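Local atomic coordinates of hydroxyethylthiazole kinase (Pyrococcus horikoshii, PDB entry 3HPD), a protein that probably phosphorylates the hydroxyl group of 4-methyl-5-(2-hydroxyethyl)thiazole with ATP and magnesium, a step of thiamine diphosphate biosynthesis. Residues A[11-22]-A[34-45]; A[54-65]-A[85-94]. All coordinates share one frame; numbering follows the deposited sequence.

Contact 1 (A[11-22]-A[34-45]); sequences VRERRPLVHNIT and LLALGASPVMAH
Backbone hydrogen bonds join Leu17–Ile21 to Ser40–Met43 as parallel strands, their axes 4.7 Å apart at closest and 26° from parallel. Ser40 N donates to Pro16 O, Val18 N to Ser40 O, Val42 N to Val18 O and Asn20 N to Val42 O. The last backbone bond, Ala44 N to Asn20 O, is weak at 3.3 Å.

Two side chains add polar bonds to backbone carbonyls. The His19 ring, its CG swung anti to the backbone N (chi1 177°), runs along the strands and gives NE2-H to Ala44 O at 2.8 Å; the bond is nearly straight (168°), and the oxygen lies close to the ring plane. A carbonyl oxygen can only accept, so NE2 carries a proton. At the other end Arg12, extended from CG to NE, puts Leu37 O at its guanidinium edge, NE to O 3.0 Å, while its NH1 bonds Ile249 O. A water spans Arg15 O and Ser40 OG.

Carbon contacts separate by sheet face. Leu17 CD1 meets Val42 CG1 at 3.8 Å on one; on the other, Val18 CB touches Leu34 CD1, and Met43 lies alongside Asn20, bent at chi2 to bring CE within 3.6 Å of Asn20 CB.

Gly38, with positive phi, closes helix 27-37 in a Schellman motif, Ala39 N bonding Leu34 O. Parallel strands 17-21 and 40-43, joined by helix 27-37, form a beta-alpha-beta unit at one edge of the chain's ribokinase-like sheet, and Met43 is a predicted substrate-binding residue.

Contact 2 (A[54-65]-A[85-94]); sequences IRLADAVVINIG and LGKPIVLDPV
Strands 59-63 and 89-92 run parallel, 14° between their directions and 4.7 Å between axes at closest, with Val60, Val61, Ile62 and Asn63 opposite Ile89, Val90, Leu91 and Asp92. Four regular backbone bonds join them, from Val60 N–Pro88 O to Asp92 N–Ile62 O; the straightest is Ile62 N to Val90 O (176°). Ile64 N–Asp92 O, at 3.5 Å, is weak.

Before the strands, Lys87 folds back at chi2 (-58°) and chi4, carrying NZ to the C-terminal end of helix 50-56. There it donates to Ala57 O at 2.7 Å and to Ile54 O at 2.9 Å, the latter on a lone pair, with a weak third bond to Arg55 O. This ammonium-carbonyl grouping would favour the charged lysine.

On one sheet face Ile62 crosses both neighbours, CD1 to Ile89 CG2 at 4.0 Å and CG2 to Leu91 CD1 at 3.9 Å. On the other, Val61 and Val90 lie side by side. Beyond them Asn63 OD1 takes Gly65 N in an Asx turn, also accepts from Asn23, and touches Val94 CG2.

The pair belongs to a beta-alpha-beta unit with helix 69-85. Asp92 forms a salt bridge with Lys118, a predicted ATP-binding residue, so the C-terminal end of strand 89-92 lies beside the predicted ATP site.

From the N terminus, helix 2-14 leads into strand 17-21, and the chain returns through helix 27-37 to strand 40-43, where contact 1 closes its loop. Helix 50-56 then carries the chain to strand 59-63, and helix 69-85 leads back to strand 89-92, closing contact 2. The loops are in series, neither nested nor crossed. In the sheet, however, 17-21 lies between 40-43 and 59-63, giving the order 2-1-3-4. Evidence for this seam includes His19 O to Val61 N, 2.7 Å, and Leu17 O to Asp58 N, 2.8 Å, both probable hydrogen bonds. His19 ND1 also packs on Ile54 CG1 at 3.4 Å, so the end of helix 50-56, part of contact 2, packs on contact 1.

Contact 1 (A[11-22]-A[34-45])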
# COMPACT_ATOMS: atom_id res chain seq x y z
N VAL A 11 8.90 -3.82 24.64
CA VAL A 11 8.00 -3.45 23.55
C VAL A 11 6.82 -4.40 23.52
O VAL A 11 5.67 -3.98 23.42
CB VAL A 11 8.72 -3.51 22.18
CG1 VAL A 11 7.70 -3.43 21.05
CG2 VAL A 11 9.71 -2.37 22.07
N ARG A 12 7.10 -5.70 23.63
CA ARG A 12 6.05 -6.70 23.58
C ARG A 12 5.15 -6.72 24.81
O ARG A 12 3.97 -7.06 24.71
CB ARG A 12 6.68 -8.06 23.32
CG ARG A 12 7.30 -8.11 21.94
CD ARG A 12 8.03 -9.40 21.67
NE ARG A 12 8.43 -9.48 20.27
CZ ARG A 12 9.23 -10.42 19.78
NH1 ARG A 12 9.73 -11.35 20.59
NH2 ARG A 12 9.53 -10.44 18.49
N GLU A 13 5.70 -6.36 25.97
CA GLU A 13 4.90 -6.34 27.19
C GLU A 13 4.01 -5.10 27.23
O GLU A 13 2.84 -5.18 27.60
CB GLU A 13 5.81 -6.33 28.43
CG GLU A 13 6.76 -7.51 28.52
CD GLU A 13 7.63 -7.45 29.76
OE1 GLU A 13 8.15 -6.36 30.07
OE2 GLU A 13 7.82 -8.50 30.41
N ARG A 14 4.57 -3.96 26.83
CA ARG A 14 3.83 -2.70 26.85
C ARG A 14 2.97 -2.41 25.62
O ARG A 14 2.03 -1.62 25.70
CB ARG A 14 4.80 -1.54 27.06
CG ARG A 14 5.54 -1.57 28.40
CD ARG A 14 6.28 -0.25 28.63
NE ARG A 14 7.03 -0.23 29.88
CZ ARG A 14 8.07 -1.01 30.14
NH1 ARG A 14 8.48 -1.88 29.23
NH2 ARG A 14 8.70 -0.92 31.30
N ARG A 15 3.28 -3.05 24.49
CA ARG A 15 2.52 -2.85 23.26
C ARG A 15 2.27 -1.35 23.01
O ARG A 15 1.13 -0.91 22.96
CB ARG A 15 1.18 -3.58 23.34
CG ARG A 15 1.26 -5.08 23.65
CD ARG A 15 1.19 -5.93 22.38
NE ARG A 15 2.48 -6.45 21.96
CZ ARG A 15 2.92 -7.67 22.23
NH1 ARG A 15 2.17 -8.52 22.92
NH2 ARG A 15 4.12 -8.05 21.80
N PRO A 16 3.34 -0.56 22.83
CA PRO A 16 3.18 0.88 22.60
C PRO A 16 2.43 1.23 21.31
O PRO A 16 2.49 0.50 20.32
CB PRO A 16 4.62 1.38 22.58
CG PRO A 16 5.35 0.22 21.97
CD PRO A 16 4.75 -0.97 22.69
N LEU A 17 1.72 2.36 21.35
CA LEU A 17 0.98 2.85 20.18
C LEU A 17 1.92 3.83 19.48
O LEU A 17 2.33 4.82 20.07
CB LEU A 17 -0.31 3.57 20.61
CG LEU A 17 -1.13 4.24 19.50
CD1 LEU A 17 -1.53 3.20 18.45
CD2 LEU A 17 -2.37 4.89 20.09
N VAL A 18 2.26 3.54 18.23
CA VAL A 18 3.18 4.39 17.49
C VAL A 18 2.45 5.13 16.38
O VAL A 18 1.98 4.52 15.42
CB VAL A 18 4.34 3.56 16.89
CG1 VAL A 18 5.33 4.47 16.17
CG2 VAL A 18 5.05 2.79 18.00
N HIS A 19 2.35 6.44 16.53
CA HIS A 19 1.68 7.30 15.56
C HIS A 19 2.59 7.60 14.38
O HIS A 19 3.67 8.16 14.55
CB HIS A 19 1.27 8.61 16.24
CG HIS A 19 0.62 9.59 15.32
ND1 HIS A 19 0.40 10.91 15.67
CD2 HIS A 19 0.13 9.45 14.06
CE1 HIS A 19 -0.18 11.54 14.67
NE2 HIS A 19 -0.36 10.68 13.68
N ASN A 20 2.15 7.23 13.18
CA ASN A 20 2.93 7.46 11.97
C ASN A 20 2.30 8.49 11.04
O ASN A 20 1.12 8.39 10.70
CB ASN A 20 3.11 6.16 11.16
CG ASN A 20 3.95 5.13 11.87
OD1 ASN A 20 5.08 4.83 11.46
ND2 ASN A 20 3.41 4.56 12.95
N ILE A 21 3.09 9.49 10.65
CA ILE A 21 2.66 10.49 9.68
C ILE A 21 3.71 10.11 8.65
O ILE A 21 4.84 10.59 8.68
CB ILE A 21 2.88 11.91 10.19
CG1 ILE A 21 2.08 12.10 11.49
CG2 ILE A 21 2.42 12.92 9.14
CD1 ILE A 21 2.29 13.44 12.16
N THR A 22 3.33 9.21 7.75
CA THR A 22 4.28 8.66 6.81
C THR A 22 3.98 8.77 5.32
O THR A 22 3.06 9.48 4.91
CB THR A 22 4.53 7.19 7.23
OG1 THR A 22 5.64 6.65 6.52
CG2 THR A 22 3.27 6.35 6.96
N LEU A 34 5.24 -3.03 12.46
CA LEU A 34 5.01 -2.71 13.86
C LEU A 34 4.16 -3.78 14.54
O LEU A 34 4.45 -4.19 15.66
CB LEU A 34 4.33 -1.34 13.99
CG LEU A 34 5.29 -0.15 13.94
CD1 LEU A 34 4.53 1.14 13.66
CD2 LEU A 34 6.05 -0.06 15.25
N LEU A 35 3.11 -4.24 13.87
CA LEU A 35 2.25 -5.28 14.46
C LEU A 35 3.02 -6.58 14.68
O LEU A 35 2.86 -7.24 15.70
CB LEU A 35 1.03 -5.54 13.57
CG LEU A 35 -0.06 -4.46 13.56
CD1 LEU A 35 -1.10 -4.82 12.50
CD2 LEU A 35 -0.72 -4.35 14.93
N ALA A 36 3.86 -6.96 13.71
CA ALA A 36 4.63 -8.19 13.83
C ALA A 36 5.59 -8.11 15.02
O ALA A 36 5.76 -9.10 15.75
CB ALA A 36 5.42 -8.45 12.55
N LEU A 37 6.20 -6.95 15.23
CA LEU A 37 7.14 -6.77 16.33
C LEU A 37 6.45 -6.87 17.69
O LEU A 37 7.03 -7.35 18.66
CB LEU A 37 7.84 -5.41 16.23
CG LEU A 37 8.87 -5.12 17.33
CD1 LEU A 37 10.14 -5.92 17.06
CD2 LEU A 37 9.19 -3.63 17.36
N GLY A 38 5.20 -6.39 17.75
CA GLY A 38 4.46 -6.43 19.00
C GLY A 38 3.92 -5.08 19.42
O GLY A 38 3.41 -4.92 20.53
N ALA A 39 4.04 -4.08 18.55
CA ALA A 39 3.54 -2.74 18.86
C ALA A 39 2.23 -2.53 18.10
O ALA A 39 1.77 -3.42 17.39
CB ALA A 39 4.56 -1.68 18.45
N SER A 40 1.63 -1.35 18.26
CA SER A 40 0.38 -1.02 17.58
C SER A 40 0.57 0.26 16.76
O SER A 40 0.98 1.29 17.28
CB SER A 40 -0.75 -0.80 18.59
OG SER A 40 -1.04 -2.00 19.29
N PRO A 41 0.26 0.20 15.45
CA PRO A 41 0.42 1.39 14.63
C PRO A 41 -0.87 2.17 14.47
O PRO A 41 -1.97 1.63 14.64
CB PRO A 41 0.86 0.82 13.30
CG PRO A 41 -0.05 -0.39 13.20
CD PRO A 41 0.04 -0.99 14.61
N VAL A 42 -0.73 3.45 14.16
CA VAL A 42 -1.87 4.30 13.86
C VAL A 42 -1.35 5.34 12.89
O VAL A 42 -0.39 6.06 13.19
CB VAL A 42 -2.48 4.99 15.12
CG1 VAL A 42 -1.46 5.88 15.81
CG2 VAL A 42 -3.69 5.82 14.69
N MET A 43 -1.95 5.39 11.71
CA MET A 43 -1.56 6.35 10.69
C MET A 43 -2.62 7.45 10.64
O MET A 43 -3.80 7.17 10.39
CB MET A 43 -1.45 5.67 9.32
CG MET A 43 -0.12 4.98 9.05
SD MET A 43 0.29 3.68 10.24
CE MET A 43 1.87 3.12 9.59
N ALA A 44 -2.21 8.68 10.90
CA ALA A 44 -3.12 9.82 10.89
C ALA A 44 -2.35 11.09 10.58
O ALA A 44 -1.20 11.25 11.02
CB ALA A 44 -3.82 9.94 12.24
N HIS A 45 -2.97 12.00 9.85
CA HIS A 45 -2.30 13.24 9.47
C HIS A 45 -3.20 14.48 9.53
O HIS A 45 -2.70 15.60 9.53
CB HIS A 45 -1.76 13.11 8.05
CG HIS A 45 -2.83 12.95 7.01
ND1 HIS A 45 -3.54 11.78 6.85
CD2 HIS A 45 -3.35 13.84 6.12
CE1 HIS A 45 -4.46 11.96 5.91
NE2 HIS A 45 -4.36 13.19 5.46
O HOH W 1 -1.53 -1.18 21.94

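Contact 2 (A[54-65]-A[85-94])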
# COMPACT_ATOMS: atom_id res chain seq x y z
N ILE A 54 -1.79 12.33 18.88
CA ILE A 54 -0.45 12.36 19.48
C ILE A 54 -0.55 12.20 21.00
O ILE A 54 0.36 11.68 21.64
CB ILE A 54 0.28 13.66 19.11
CG1 ILE A 54 0.48 13.72 17.59
CG2 ILE A 54 1.65 13.71 19.81
CD1 ILE A 54 1.10 15.01 17.09
N ARG A 55 -1.67 12.65 21.56
CA ARG A 55 -1.91 12.53 23.00
C ARG A 55 -2.10 11.06 23.33
O ARG A 55 -1.67 10.56 24.37
CB ARG A 55 -3.18 13.28 23.39
CG ARG A 55 -3.05 14.79 23.49
CD ARG A 55 -4.40 15.40 23.81
NE ARG A 55 -4.32 16.80 24.20
CZ ARG A 55 -5.34 17.50 24.69
NH1 ARG A 55 -6.52 16.91 24.84
NH2 ARG A 55 -5.18 18.76 25.04
N LEU A 56 -2.76 10.37 22.41
CA LEU A 56 -3.06 8.95 22.54
C LEU A 56 -1.81 8.09 22.36
O LEU A 56 -1.64 7.08 23.04
CB LEU A 56 -4.11 8.58 21.50
CG LEU A 56 -5.32 7.71 21.86
CD1 LEU A 56 -5.91 8.17 23.18
CD2 LEU A 56 -6.35 7.80 20.74
N ALA A 57 -0.94 8.51 21.44
CA ALA A 57 0.28 7.79 21.11
C ALA A 57 1.39 7.82 22.15
O ALA A 57 1.41 8.67 23.04
CB ALA A 57 0.82 8.29 19.78
N ASP A 58 2.33 6.88 22.01
CA ASP A 58 3.47 6.79 22.91
C ASP A 58 4.73 7.26 22.20
O ASP A 58 5.76 7.50 22.83
CB ASP A 58 3.64 5.34 23.38
CG ASP A 58 2.45 4.86 24.19
OD1 ASP A 58 2.14 5.52 25.21
OD2 ASP A 58 1.83 3.84 23.82
N ALA A 59 4.64 7.41 20.88
CA ALA A 59 5.75 7.87 20.08
C ALA A 59 5.22 8.32 18.72
O ALA A 59 4.15 7.87 18.29
CB ALA A 59 6.78 6.76 19.90
N VAL A 60 5.95 9.20 18.06
CA VAL A 60 5.55 9.70 16.75
C VAL A 60 6.66 9.48 15.74
O VAL A 60 7.82 9.82 15.98
CB VAL A 60 5.23 11.22 16.82
CG1 VAL A 60 4.84 11.73 15.43
CG2 VAL A 60 4.10 11.48 17.81
N VAL A 61 6.31 8.89 14.60
CA VAL A 61 7.27 8.64 13.53
C VAL A 61 6.88 9.49 12.32
O VAL A 61 5.75 9.41 11.83
CB VAL A 61 7.27 7.14 13.11
CG1 VAL A 61 8.17 6.92 11.89
CG2 VAL A 61 7.77 6.29 14.28
N ILE A 62 7.81 10.32 11.87
CA ILE A 62 7.59 11.19 10.72
C ILE A 62 8.46 10.72 9.56
O ILE A 62 9.67 10.57 9.71
CB ILE A 62 7.93 12.66 11.06
CG1 ILE A 62 7.00 13.17 12.16
CG2 ILE A 62 7.79 13.53 9.80
CD1 ILE A 62 7.36 14.54 12.71
N ASN A 63 7.84 10.49 8.41
CA ASN A 63 8.53 10.01 7.22
C ASN A 63 8.09 10.89 6.05
O ASN A 63 6.92 10.89 5.67
CB ASN A 63 8.13 8.55 6.98
CG ASN A 63 8.87 7.93 5.82
OD1 ASN A 63 8.95 8.51 4.74
ND2 ASN A 63 9.40 6.73 6.03
N ILE A 64 9.03 11.63 5.47
CA ILE A 64 8.73 12.55 4.37
C ILE A 64 8.82 11.98 2.95
O ILE A 64 8.87 12.74 1.98
CB ILE A 64 9.66 13.78 4.43
CG1 ILE A 64 11.11 13.35 4.15
CG2 ILE A 64 9.57 14.44 5.79
CD1 ILE A 64 12.10 14.51 4.11
N GLY A 65 8.83 10.65 2.84
CA GLY A 65 8.95 10.00 1.54
C GLY A 65 8.09 10.50 0.38
O GLY A 65 8.55 10.52 -0.77
N LEU A 85 4.24 17.78 24.53
CA LEU A 85 3.79 16.68 25.37
C LEU A 85 4.91 15.76 25.85
O LEU A 85 4.74 14.99 26.79
CB LEU A 85 2.76 15.84 24.62
CG LEU A 85 1.41 16.49 24.28
CD1 LEU A 85 0.68 15.65 23.24
CD2 LEU A 85 0.58 16.62 25.55
N GLY A 86 6.06 15.84 25.20
CA GLY A 86 7.16 14.99 25.59
C GLY A 86 7.08 13.60 24.97
O GLY A 86 7.61 12.64 25.51
N LYS A 87 6.38 13.49 23.84
CA LYS A 87 6.29 12.21 23.15
C LYS A 87 7.51 12.12 22.23
O LYS A 87 7.76 13.03 21.44
CB LYS A 87 4.99 12.13 22.33
CG LYS A 87 3.71 12.24 23.15
CD LYS A 87 3.62 11.15 24.21
CE LYS A 87 2.38 11.29 25.08
NZ LYS A 87 1.12 10.96 24.37
N PRO A 88 8.28 11.02 22.31
CA PRO A 88 9.46 10.91 21.45
C PRO A 88 9.13 10.93 19.96
O PRO A 88 8.13 10.36 19.52
CB PRO A 88 10.09 9.59 21.90
CG PRO A 88 8.92 8.79 22.36
CD PRO A 88 8.11 9.81 23.13
N ILE A 89 9.99 11.60 19.19
CA ILE A 89 9.81 11.73 17.75
C ILE A 89 10.95 11.09 16.96
O ILE A 89 12.12 11.30 17.27
CB ILE A 89 9.75 13.22 17.34
CG1 ILE A 89 8.61 13.92 18.08
CG2 ILE A 89 9.56 13.33 15.82
CD1 ILE A 89 8.68 15.42 18.00
N VAL A 90 10.60 10.30 15.95
CA VAL A 90 11.57 9.66 15.07
C VAL A 90 11.38 10.26 13.68
O VAL A 90 10.26 10.26 13.16
CB VAL A 90 11.35 8.13 14.96
CG1 VAL A 90 12.38 7.54 14.00
CG2 VAL A 90 11.46 7.48 16.33
N LEU A 91 12.45 10.78 13.10
CA LEU A 91 12.36 11.37 11.77
C LEU A 91 13.18 10.59 10.75
O LEU A 91 14.36 10.33 10.96
CB LEU A 91 12.85 12.82 11.78
CG LEU A 91 13.03 13.46 10.39
CD1 LEU A 91 11.67 13.62 9.71
CD2 LEU A 91 13.72 14.82 10.54
N ASP A 92 12.55 10.22 9.64
CA ASP A 92 13.24 9.53 8.57
C ASP A 92 13.16 10.51 7.40
O ASP A 92 12.12 10.63 6.75
CB ASP A 92 12.54 8.22 8.19
CG ASP A 92 13.39 7.37 7.27
OD1 ASP A 92 14.13 7.95 6.44
OD2 ASP A 92 13.31 6.12 7.36
N PRO A 93 14.27 11.22 7.13
CA PRO A 93 14.39 12.22 6.06
C PRO A 93 14.54 11.63 4.67
O PRO A 93 15.49 11.96 3.95
CB PRO A 93 15.63 13.00 6.48
CG PRO A 93 16.52 11.89 6.97
CD PRO A 93 15.57 11.02 7.80
N VAL A 94 13.60 10.77 4.29
CA VAL A 94 13.65 10.12 2.98
C VAL A 94 13.86 11.09 1.83
O VAL A 94 13.03 11.96 1.57
CB VAL A 94 12.36 9.31 2.72
CG1 VAL A 94 12.46 8.59 1.37
CG2 VAL A 94 12.14 8.30 3.84